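Local coordinates for protein phage terminase large subunit (Thermus phage P7426, PDB 5TGE) that probably drives viral DNA into empty capsids as an ATP-powered motor and cuts the genome, the chain here being its C-terminal nuclease domain, at residues V29-R34 with A63-E68; A43-N48 with A73-Q78; L155-Y160 with M170-R175. All coordinates share one frame; numbering follows the deposited sequence.

The three contacts sample one RNase H-like nuclease domain at different depths. Contact 1 is largely buried within the mixed main sheet, whereas contacts 2 and 3 lie at the surface, and none touches another. Contacts 1 and 2 share a sheet: strand 63-71 supplies one side of contact 1 and then leads into helix 75-87, which contributes to contact 2. Contact 3 belongs to a separate two-stranded hairpin. The chemistry follows the setting. Backbone bonds and small aliphatic groups dominate contact 1, a lysine and aromatic rings join loop to helix in contact 2, and contact 3 divides into an apolar face and a polar, water-bridged end.

Contact 1 (V29-R34 with A63-E68); sequences VVEDYR and AIVCLE
Near-trans chi1 torsions at V29 and C66 bring together two side chains that antiparallel pairing has already placed on one face of the sheet. With chi1 of V29 at -179°, CG1 lies trans to the backbone N and CG2 is left beside that N; C66 SG is likewise trans to its own N (chi1 -177°). V29 CG2 thereby comes to lie 4.1 Å from C66 SG, an apolar contact across a non-hydrogen-bonded pair whose CA atoms, V29 CA and C66 CA, are 4.5 Å apart. The pair joins strand 27-29 to strand 63-71 in the main sheet of the RNase H-like nuclease domain, where strand 27-29 sits between 63-71 and 17-24.

Just beyond this pair the first strand gives out, and one carbonyl serves two successive amides. V30 N donates to V65 O at 2.8 Å, approaching from above the carbonyl plane, 37° out of it. E31 N reaches the same V65 O at 3.3 Å, but in the plane and on a lone pair. Two neighbouring N-H groups sharing one acceptor resemble the bonding of a classic beta bulge, and here they hold the chain as it leaves the sheet for the loop toward strand 39-44. The turn also brings the V30 side chain over the backbone opposite, with V30 CG2 3.7 Å from I64 O; the V30 side chain also touches L19, Y21 and P146. Y89 extends the contact, its hydroxyl bonding to E31 O, while the side chains of V65 and C66 touch it. At the outer margin the extended E31 side chain crosses that of V65 at about a right angle, leaving E31 OE1 4.1 Å from V65 CG1.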
loop_
_atom_site.group_PDB
_atom_site.type_symbol
_atom_site.label_atom_id
_atom_site.label_comp_id
_atom_site.label_asym_id
_atom_site.label_seq_id
_atom_site.Cartn_x
_atom_site.Cartn_y
_atom_site.Cartn_z
ATOM N N VAL A 29 6.500 -12.430 -4.647
ATOM C CA VAL A 29 7.316 -12.653 -3.459
ATOM C C VAL A 29 8.752 -12.255 -3.765
ATOM O O VAL A 29 9.390 -12.825 -4.659
ATOM C CB VAL A 29 7.238 -14.115 -2.992
ATOM C CG1 VAL A 29 8.075 -14.311 -1.743
ATOM C CG2 VAL A 29 5.786 -14.511 -2.729
ATOM N N VAL A 30 9.262 -11.282 -3.015
ATOM C CA VAL A 30 10.667 -10.902 -3.097
ATOM C C VAL A 30 11.498 -11.651 -2.065
ATOM O O VAL A 30 12.600 -12.114 -2.365
ATOM C CB VAL A 30 10.804 -9.376 -2.925
ATOM C CG1 VAL A 30 12.270 -8.956 -2.962
ATOM C CG2 VAL A 30 10.008 -8.640 -3.995
ATOM N N GLU A 31 10.982 -11.778 -0.844
ATOM C CA GLU A 31 11.688 -12.442 0.240
ATOM C C GLU A 31 10.675 -13.076 1.179
ATOM O O GLU A 31 9.567 -12.562 1.362
ATOM C CB GLU A 31 12.578 -11.464 1.015
ATOM C CG GLU A 31 13.861 -11.094 0.306
ATOM C CD GLU A 31 14.682 -10.093 1.090
ATOM O OE1 GLU A 31 14.258 -9.728 2.207
ATOM O OE2 GLU A 31 15.748 -9.671 0.590
ATOM N N ASP A 32 11.067 -14.198 1.775
ATOM C CA ASP A 32 10.235 -14.856 2.766
ATOM C C ASP A 32 10.394 -14.175 4.124
ATOM O O ASP A 32 11.215 -13.274 4.310
ATOM C CB ASP A 32 10.590 -16.339 2.870
ATOM C CG ASP A 32 10.202 -17.124 1.631
ATOM O OD1 ASP A 32 10.854 -18.151 1.349
ATOM O OD2 ASP A 32 9.245 -16.716 0.939
ATOM N N TYR A 33 9.588 -14.626 5.083
ATOM C CA TYR A 33 9.575 -14.019 6.406
ATOM C C TYR A 33 10.916 -14.201 7.107
ATOM O O TYR A 33 11.571 -15.239 6.978
ATOM C CB TYR A 33 8.453 -14.635 7.244
ATOM C CG TYR A 33 8.428 -14.185 8.686
ATOM C CD1 TYR A 33 8.324 -12.840 9.011
ATOM C CD2 TYR A 33 8.487 -15.108 9.725
ATOM C CE1 TYR A 33 8.293 -12.423 10.327
ATOM C CE2 TYR A 33 8.456 -14.699 11.045
ATOM C CZ TYR A 33 8.357 -13.357 11.340
ATOM O OH TYR A 33 8.326 -12.942 12.652
ATOM N N ARG A 34 11.322 -13.178 7.850
ATOM C CA ARG A 34 12.542 -13.221 8.655
ATOM C C ARG A 34 12.197 -12.915 10.106
ATOM O O ARG A 34 11.910 -11.746 10.435
ATOM C CB ARG A 34 13.575 -12.224 8.130
ATOM C CG ARG A 34 14.251 -12.655 6.838
ATOM C CD ARG A 34 15.285 -11.636 6.393
ATOM N NE ARG A 34 16.559 -12.266 6.050
ATOM C CZ ARG A 34 16.913 -12.640 4.823
ATOM N NH1 ARG A 34 16.096 -12.451 3.793
ATOM N NH2 ARG A 34 18.094 -13.207 4.624
ATOM N N ALA A 63 11.676 -2.355 2.409
ATOM C CA ALA A 63 11.399 -2.977 1.123
ATOM C C ALA A 63 10.051 -3.683 1.155
ATOM O O ALA A 63 9.703 -4.336 2.144
ATOM C CB ALA A 63 12.493 -3.980 0.757
ATOM N N ILE A 64 9.295 -3.546 0.069
ATOM C CA ILE A 64 8.057 -4.298 -0.117
ATOM C C ILE A 64 8.466 -5.719 -0.493
ATOM O O ILE A 64 8.765 -6.005 -1.652
ATOM C CB ILE A 64 7.158 -3.667 -1.181
ATOM C CG1 ILE A 64 6.780 -2.235 -0.790
ATOM C CG2 ILE A 64 5.905 -4.503 -1.403
ATOM C CD1 ILE A 64 5.983 -2.127 0.492
ATOM N N VAL A 65 8.484 -6.619 0.495
ATOM C CA VAL A 65 8.962 -7.980 0.260
ATOM C C VAL A 65 7.908 -8.890 -0.344
ATOM O O VAL A 65 8.243 -9.997 -0.784
ATOM C CB VAL A 65 9.475 -8.611 1.569
ATOM C CG1 VAL A 65 10.611 -7.776 2.147
ATOM C CG2 VAL A 65 8.349 -8.756 2.579
ATOM N N CYS A 66 6.647 -8.467 -0.375
ATOM C CA CYS A 66 5.595 -9.273 -0.977
ATOM C C CYS A 66 4.434 -8.362 -1.342
ATOM O O CYS A 66 4.129 -7.415 -0.613
ATOM C CB CYS A 66 5.125 -10.384 -0.029
ATOM S SG CYS A 66 3.867 -11.472 -0.736
ATOM N N LEU A 67 3.796 -8.653 -2.473
ATOM C CA LEU A 67 2.635 -7.898 -2.921
ATOM C C LEU A 67 1.599 -8.862 -3.473
ATOM O O LEU A 67 1.942 -9.837 -4.148
ATOM C CB LEU A 67 3.006 -6.865 -3.990
ATOM C CG LEU A 67 1.862 -5.921 -4.359
ATOM C CD1 LEU A 67 2.315 -4.473 -4.300
ATOM C CD2 LEU A 67 1.325 -6.258 -5.737
ATOM N N GLU A 68 0.332 -8.584 -3.180
ATOM C CA GLU A 68 -0.776 -9.429 -3.604
ATOM C C GLU A 68 -1.859 -8.536 -4.184
ATOM O O GLU A 68 -2.368 -7.648 -3.492
ATOM C CB GLU A 68 -1.314 -10.253 -2.433
ATOM C CG GLU A 68 -2.123 -11.462 -2.849
ATOM C CD GLU A 68 -2.438 -12.378 -1.684
ATOM O OE1 GLU A 68 -1.595 -12.488 -0.770
ATOM O OE2 GLU A 68 -3.527 -12.987 -1.683
#

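Contact 2 (A43-N48 with A73-Q78)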
loop_
_atom_site.group_PDB
_atom_site.type_symbol
_atom_site.label_atom_id
_atom_site.label_comp_id
_atom_site.label_asym_id
_atom_site.label_seq_id
_atom_site.Cartn_x
_atom_site.Cartn_y
_atom_site.Cartn_z
ATOM N N ALA A 43 -3.063 -2.269 3.147
ATOM C CA ALA A 43 -4.149 -3.008 2.508
ATOM C C ALA A 43 -5.198 -2.031 1.985
ATOM O O ALA A 43 -5.952 -1.444 2.764
ATOM C CB ALA A 43 -4.770 -4.007 3.480
ATOM N N ASP A 44 -5.233 -1.855 0.664
ATOM C CA ASP A 44 -6.356 -1.212 -0.011
ATOM C C ASP A 44 -7.329 -2.311 -0.420
ATOM O O ASP A 44 -7.058 -3.067 -1.358
ATOM C CB ASP A 44 -5.900 -0.411 -1.229
ATOM C CG ASP A 44 -7.024 0.408 -1.839
ATOM O OD1 ASP A 44 -6.768 1.548 -2.275
ATOM O OD2 ASP A 44 -8.167 -0.092 -1.878
ATOM N N PHE A 45 -8.452 -2.409 0.285
ATOM C CA PHE A 45 -9.430 -3.446 -0.013
ATOM C C PHE A 45 -10.786 -3.010 0.516
ATOM O O PHE A 45 -10.911 -2.000 1.213
ATOM C CB PHE A 45 -9.007 -4.799 0.574
ATOM C CG PHE A 45 -9.188 -4.920 2.082
ATOM C CD1 PHE A 45 -9.794 -6.047 2.628
ATOM C CD2 PHE A 45 -8.722 -3.940 2.952
ATOM C CE1 PHE A 45 -9.952 -6.184 4.000
ATOM C CE2 PHE A 45 -8.882 -4.075 4.332
ATOM C CZ PHE A 45 -9.497 -5.201 4.850
ATOM N N GLY A 46 -11.803 -3.795 0.183
ATOM C CA GLY A 46 -13.162 -3.405 0.488
ATOM C C GLY A 46 -14.156 -4.403 -0.058
ATOM O O GLY A 46 -13.794 -5.420 -0.660
ATOM N N LYS A 47 -15.436 -4.082 0.153
ATOM C CA LYS A 47 -16.504 -5.002 -0.221
ATOM C C LYS A 47 -16.845 -4.907 -1.704
ATOM O O LYS A 47 -17.019 -5.936 -2.366
ATOM C CB LYS A 47 -17.749 -4.741 0.630
ATOM C CG LYS A 47 -17.862 -5.643 1.846
ATOM C CD LYS A 47 -19.171 -5.408 2.577
ATOM C CE LYS A 47 -19.379 -6.410 3.699
ATOM N NZ LYS A 47 -19.304 -7.814 3.211
ATOM N N ASN A 48 -16.941 -3.694 -2.242
ATOM C CA ASN A 48 -17.321 -3.468 -3.637
ATOM C C ASN A 48 -16.154 -2.771 -4.328
ATOM O O ASN A 48 -16.191 -1.564 -4.585
ATOM C CB ASN A 48 -18.614 -2.647 -3.716
ATOM C CG ASN A 48 -19.816 -3.403 -3.183
ATOM O OD1 ASN A 48 -19.881 -4.629 -3.276
ATOM N ND2 ASN A 48 -20.773 -2.676 -2.619
ATOM N N ALA A 73 -12.172 -10.308 -6.348
ATOM C CA ALA A 73 -12.308 -11.400 -5.397
ATOM C C ALA A 73 -13.463 -11.131 -4.440
ATOM O O ALA A 73 -13.763 -9.982 -4.102
ATOM C CB ALA A 73 -11.015 -11.588 -4.604
ATOM N N THR A 74 -14.112 -12.207 -4.004
ATOM C CA THR A 74 -15.190 -12.077 -3.035
ATOM C C THR A 74 -14.659 -11.486 -1.733
ATOM O O THR A 74 -13.452 -11.450 -1.480
ATOM C CB THR A 74 -15.839 -13.433 -2.753
ATOM O OG1 THR A 74 -14.897 -14.291 -2.094
ATOM C CG2 THR A 74 -16.314 -14.089 -4.044
ATOM N N TRP A 75 -15.586 -11.018 -0.897
ATOM C CA TRP A 75 -15.190 -10.454 0.389
ATOM C C TRP A 75 -14.544 -11.512 1.276
ATOM O O TRP A 75 -13.587 -11.222 2.003
ATOM C CB TRP A 75 -16.400 -9.831 1.086
ATOM C CG TRP A 75 -16.090 -9.319 2.461
ATOM C CD1 TRP A 75 -16.576 -9.795 3.646
ATOM C CD2 TRP A 75 -15.211 -8.237 2.795
ATOM N NE1 TRP A 75 -16.059 -9.073 4.694
ATOM C CE2 TRP A 75 -15.218 -8.112 4.199
ATOM C CE3 TRP A 75 -14.422 -7.362 2.042
ATOM C CZ2 TRP A 75 -14.466 -7.145 4.865
ATOM C CZ3 TRP A 75 -13.677 -6.403 2.706
ATOM C CH2 TRP A 75 -13.705 -6.303 4.102
ATOM N N SER A 76 -15.050 -12.746 1.228
ATOM C CA SER A 76 -14.461 -13.819 2.022
ATOM C C SER A 76 -13.068 -14.187 1.527
ATOM O O SER A 76 -12.240 -14.660 2.313
ATOM C CB SER A 76 -15.372 -15.047 1.997
ATOM O OG SER A 76 -16.626 -14.755 2.588
ATOM N N ASP A 77 -12.791 -13.981 0.237
ATOM C CA ASP A 77 -11.474 -14.306 -0.301
ATOM C C ASP A 77 -10.435 -13.284 0.142
ATOM O O ASP A 77 -9.337 -13.649 0.580
ATOM C CB ASP A 77 -11.532 -14.377 -1.828
ATOM C CG ASP A 77 -11.538 -15.801 -2.350
ATOM O OD1 ASP A 77 -11.988 -16.708 -1.620
ATOM O OD2 ASP A 77 -11.093 -16.012 -3.498
ATOM N N GLN A 78 -10.764 -11.996 0.032
ATOM C CA GLN A 78 -9.825 -10.951 0.427
ATOM C C GLN A 78 -9.399 -11.118 1.879
ATOM O O GLN A 78 -8.207 -11.052 2.202
ATOM C CB GLN A 78 -10.458 -9.577 0.211
ATOM C CG GLN A 78 -10.785 -9.265 -1.235
ATOM C CD GLN A 78 -11.705 -8.074 -1.372
ATOM O OE1 GLN A 78 -11.491 -7.035 -0.746
ATOM N NE2 GLN A 78 -12.744 -8.218 -2.185
#
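This is a surface contact between a loop and a helix start: the turn after strand 39-44 lies against the first turn of helix 75-87, and an indole carries most of it. W75 CG stands trans to the backbone N (chi1 176°), which extends the ring toward the loop. K47 lies over one face of that ring. Its ammonium makes a cation-pi contact, with K47 NZ 3.7 Å from the centroid of the W75 five-membered ring, while K47 CG rests 4.1 Å from the centroid of the six-membered ring as a CH-pi contact. G46 O comes to the indole edge, 3.4 Å from W75 CE3. F45 runs nearly parallel to the indole, the planes 12° apart, but the rings are slid so far that they barely overlap, and F45 CE1 meets W75 CH2 at 3.8 Å.

Q78 lies three residues along the helix. Its amide reaches G46 with two weak bonds, G46 N to Q78 OE1 and Q78 NE2 to G46 O, although the acceptors G46 O and Q78 OE1 lie close without bonding; Q78 NE2 bonds A73 O more firmly at 2.8 Å. T74 caps the helix, T74 OG1 accepting from D77 N. D44, directly before F45, is a predicted magnesium ligand, so the contact lies beside the probable metal site at the end of the central strand of an RNase H-like nuclease.

Contact 3 (L155-Y160 with M170-R175); sequences LRNFRY and MRAYGR
M170 packs closely against two aromatic rings, whereas the far end of the contact, at N157 and Y173, is polar and partly held by water. Bends at chi2 and chi3 of M170 let its side chain serve both rings. M170 CE reaches the F158 ring at its edge and in its plane, 3.6 Å from F158 CE2, while M170 CG lies alongside Y160, 3.6 Å from Y160 CE1. The sulfur adds an oblique Met-aromatic contact, M170 SD being 4.8 Å from the Y160 ring centroid. A172 CB meets the other edge of F158 at F158 CD1, 3.8 Å away, and I131 of helix 124-139 covers F158 and M170.

Beneath this apolar face run the backbones of a beta hairpin, strands 158-162 and 168-172, with R159 and R171 as an antiparallel hydrogen-bonded pair. R171 N donates to R159 O at 3.0 Å, and R159 N returns a nearly straight bond to R171 O at 3.2 Å. Both arginine side chains leave by the opposite face; R159 NH1 bonds N7. Beyond A172, near the end of helix 149-157, one water donates to N157 O and accepts from Y173 N, which lies 2.8 Å from it.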
loop_
_atom_site.group_PDB
_atom_site.type_symbol
_atom_site.label_atom_id
_atom_site.label_comp_id
_atom_site.label_asym_id
_atom_site.label_seq_id
_atom_site.Cartn_x
_atom_site.Cartn_y
_atom_site.Cartn_z
ATOM N N LEU A 155 1.940 4.273 -10.596
ATOM C CA LEU A 155 2.693 5.389 -10.034
ATOM C C LEU A 155 2.868 6.500 -11.063
ATOM O O LEU A 155 2.647 7.679 -10.762
ATOM C CB LEU A 155 4.048 4.896 -9.528
ATOM C CG LEU A 155 3.982 3.868 -8.396
ATOM C CD1 LEU A 155 5.351 3.270 -8.133
ATOM C CD2 LEU A 155 3.426 4.494 -7.130
ATOM N N ARG A 156 3.264 6.141 -12.287
ATOM C CA ARG A 156 3.414 7.139 -13.341
ATOM C C ARG A 156 2.088 7.820 -13.650
ATOM O O ARG A 156 2.042 9.035 -13.872
ATOM C CB ARG A 156 3.975 6.488 -14.606
ATOM C CG ARG A 156 5.468 6.221 -14.578
ATOM C CD ARG A 156 5.974 5.760 -15.940
ATOM N NE ARG A 156 7.245 5.044 -15.839
ATOM C CZ ARG A 156 7.394 3.728 -15.990
ATOM N NH1 ARG A 156 6.354 2.949 -16.266
ATOM N NH2 ARG A 156 8.596 3.185 -15.872
ATOM N N ASN A 157 1.001 7.055 -13.667
ATOM C CA ASN A 157 -0.293 7.568 -14.096
ATOM C C ASN A 157 -0.991 8.408 -13.031
ATOM O O ASN A 157 -1.998 9.054 -13.340
ATOM C CB ASN A 157 -1.186 6.395 -14.508
ATOM C CG ASN A 157 -2.475 6.842 -15.156
ATOM O OD1 ASN A 157 -2.476 7.370 -16.268
ATOM N ND2 ASN A 157 -3.588 6.618 -14.469
ATOM N N PHE A 158 -0.483 8.426 -11.804
ATOM C CA PHE A 158 -1.090 9.184 -10.719
ATOM C C PHE A 158 -0.580 10.620 -10.785
ATOM O O PHE A 158 0.620 10.861 -10.620
ATOM C CB PHE A 158 -0.753 8.533 -9.380
ATOM C CG PHE A 158 -1.702 8.881 -8.281
ATOM C CD1 PHE A 158 -2.986 8.361 -8.262
ATOM C CD2 PHE A 158 -1.306 9.712 -7.254
ATOM C CE1 PHE A 158 -3.860 8.678 -7.243
ATOM C CE2 PHE A 158 -2.170 10.030 -6.236
ATOM C CZ PHE A 158 -3.451 9.515 -6.227
ATOM N N ARG A 159 -1.485 11.569 -11.028
ATOM C CA ARG A 159 -1.089 12.916 -11.415
ATOM C C ARG A 159 -1.884 13.965 -10.650
ATOM O O ARG A 159 -2.946 13.690 -10.085
ATOM C CB ARG A 159 -1.284 13.138 -12.918
ATOM C CG ARG A 159 -0.541 12.138 -13.769
ATOM C CD ARG A 159 -0.809 12.353 -15.241
ATOM N NE ARG A 159 -0.143 11.342 -16.054
ATOM C CZ ARG A 159 1.167 11.313 -16.285
ATOM N NH1 ARG A 159 1.958 12.239 -15.761
ATOM N NH2 ARG A 159 1.687 10.353 -17.037
ATOM N N TYR A 160 -1.343 15.181 -10.649
ATOM C CA TYR A 160 -2.050 16.352 -10.153
ATOM C C TYR A 160 -2.929 16.930 -11.252
ATOM O O TYR A 160 -2.548 16.947 -12.427
ATOM C CB TYR A 160 -1.069 17.426 -9.677
ATOM C CG TYR A 160 -0.421 17.151 -8.342
ATOM C CD1 TYR A 160 -1.164 17.175 -7.171
ATOM C CD2 TYR A 160 0.941 16.894 -8.249
ATOM C CE1 TYR A 160 -0.574 16.935 -5.945
ATOM C CE2 TYR A 160 1.542 16.651 -7.028
ATOM C CZ TYR A 160 0.779 16.674 -5.880
ATOM O OH TYR A 160 1.366 16.436 -4.659
ATOM N N MET A 170 -5.304 15.198 -6.498
ATOM C CA MET A 170 -4.638 13.997 -6.979
ATOM C C MET A 170 -5.678 13.041 -7.543
ATOM O O MET A 170 -6.707 12.789 -6.907
ATOM C CB MET A 170 -3.854 13.332 -5.848
ATOM C CG MET A 170 -2.447 13.881 -5.673
ATOM S SD MET A 170 -1.888 13.929 -3.963
ATOM C CE MET A 170 -2.396 12.314 -3.402
ATOM N N ARG A 171 -5.413 12.517 -8.737
ATOM C CA ARG A 171 -6.372 11.649 -9.399
ATOM C C ARG A 171 -5.637 10.627 -10.248
ATOM O O ARG A 171 -4.570 10.903 -10.803
ATOM C CB ARG A 171 -7.344 12.444 -10.284
ATOM C CG ARG A 171 -8.389 13.239 -9.525
ATOM C CD ARG A 171 -9.316 12.329 -8.738
ATOM N NE ARG A 171 -10.404 13.070 -8.108
ATOM C CZ ARG A 171 -10.276 13.790 -6.998
ATOM N NH1 ARG A 171 -9.102 13.877 -6.387
ATOM N NH2 ARG A 171 -11.323 14.430 -6.500
ATOM N N ALA A 172 -6.223 9.438 -10.330
ATOM C CA ALA A 172 -5.815 8.417 -11.283
ATOM C C ALA A 172 -6.893 8.356 -12.355
ATOM O O ALA A 172 -8.009 7.896 -12.094
ATOM C CB ALA A 172 -5.627 7.062 -10.606
ATOM N N TYR A 173 -6.573 8.862 -13.541
ATOM C CA TYR A 173 -7.412 8.698 -14.711
ATOM C C TYR A 173 -6.740 7.678 -15.634
ATOM O O TYR A 173 -5.926 6.862 -15.182
ATOM C CB TYR A 173 -7.660 10.066 -15.358
ATOM C CG TYR A 173 -8.552 10.959 -14.522
ATOM C CD1 TYR A 173 -9.836 10.556 -14.177
ATOM C CD2 TYR A 173 -8.116 12.201 -14.081
ATOM C CE1 TYR A 173 -10.658 11.359 -13.410
ATOM C CE2 TYR A 173 -8.935 13.017 -13.316
ATOM C CZ TYR A 173 -10.204 12.588 -12.984
ATOM O OH TYR A 173 -11.024 13.388 -12.223
ATOM N N GLY A 174 -7.080 7.715 -16.917
ATOM C CA GLY A 174 -6.652 6.647 -17.797
ATOM C C GLY A 174 -7.295 5.347 -17.363
ATOM O O GLY A 174 -8.523 5.225 -17.402
ATOM N N ARG A 175 -6.489 4.371 -16.931
ATOM C CA ARG A 175 -7.061 3.156 -16.360
ATOM C C ARG A 175 -7.908 3.473 -15.137
ATOM O O ARG A 175 -8.911 2.797 -14.881
ATOM C CB ARG A 175 -5.961 2.165 -15.983
ATOM C CG ARG A 175 -5.145 1.645 -17.145
ATOM C CD ARG A 175 -4.327 0.435 -16.718
ATOM N NE ARG A 175 -2.981 0.460 -17.281
ATOM C CZ ARG A 175 -2.660 -0.005 -18.485
ATOM N NH1 ARG A 175 -3.587 -0.535 -19.271
ATOM N NH2 ARG A 175 -1.404 0.066 -18.906
HETATM O O HOH W 1 -4.236 10.237 -14.284
#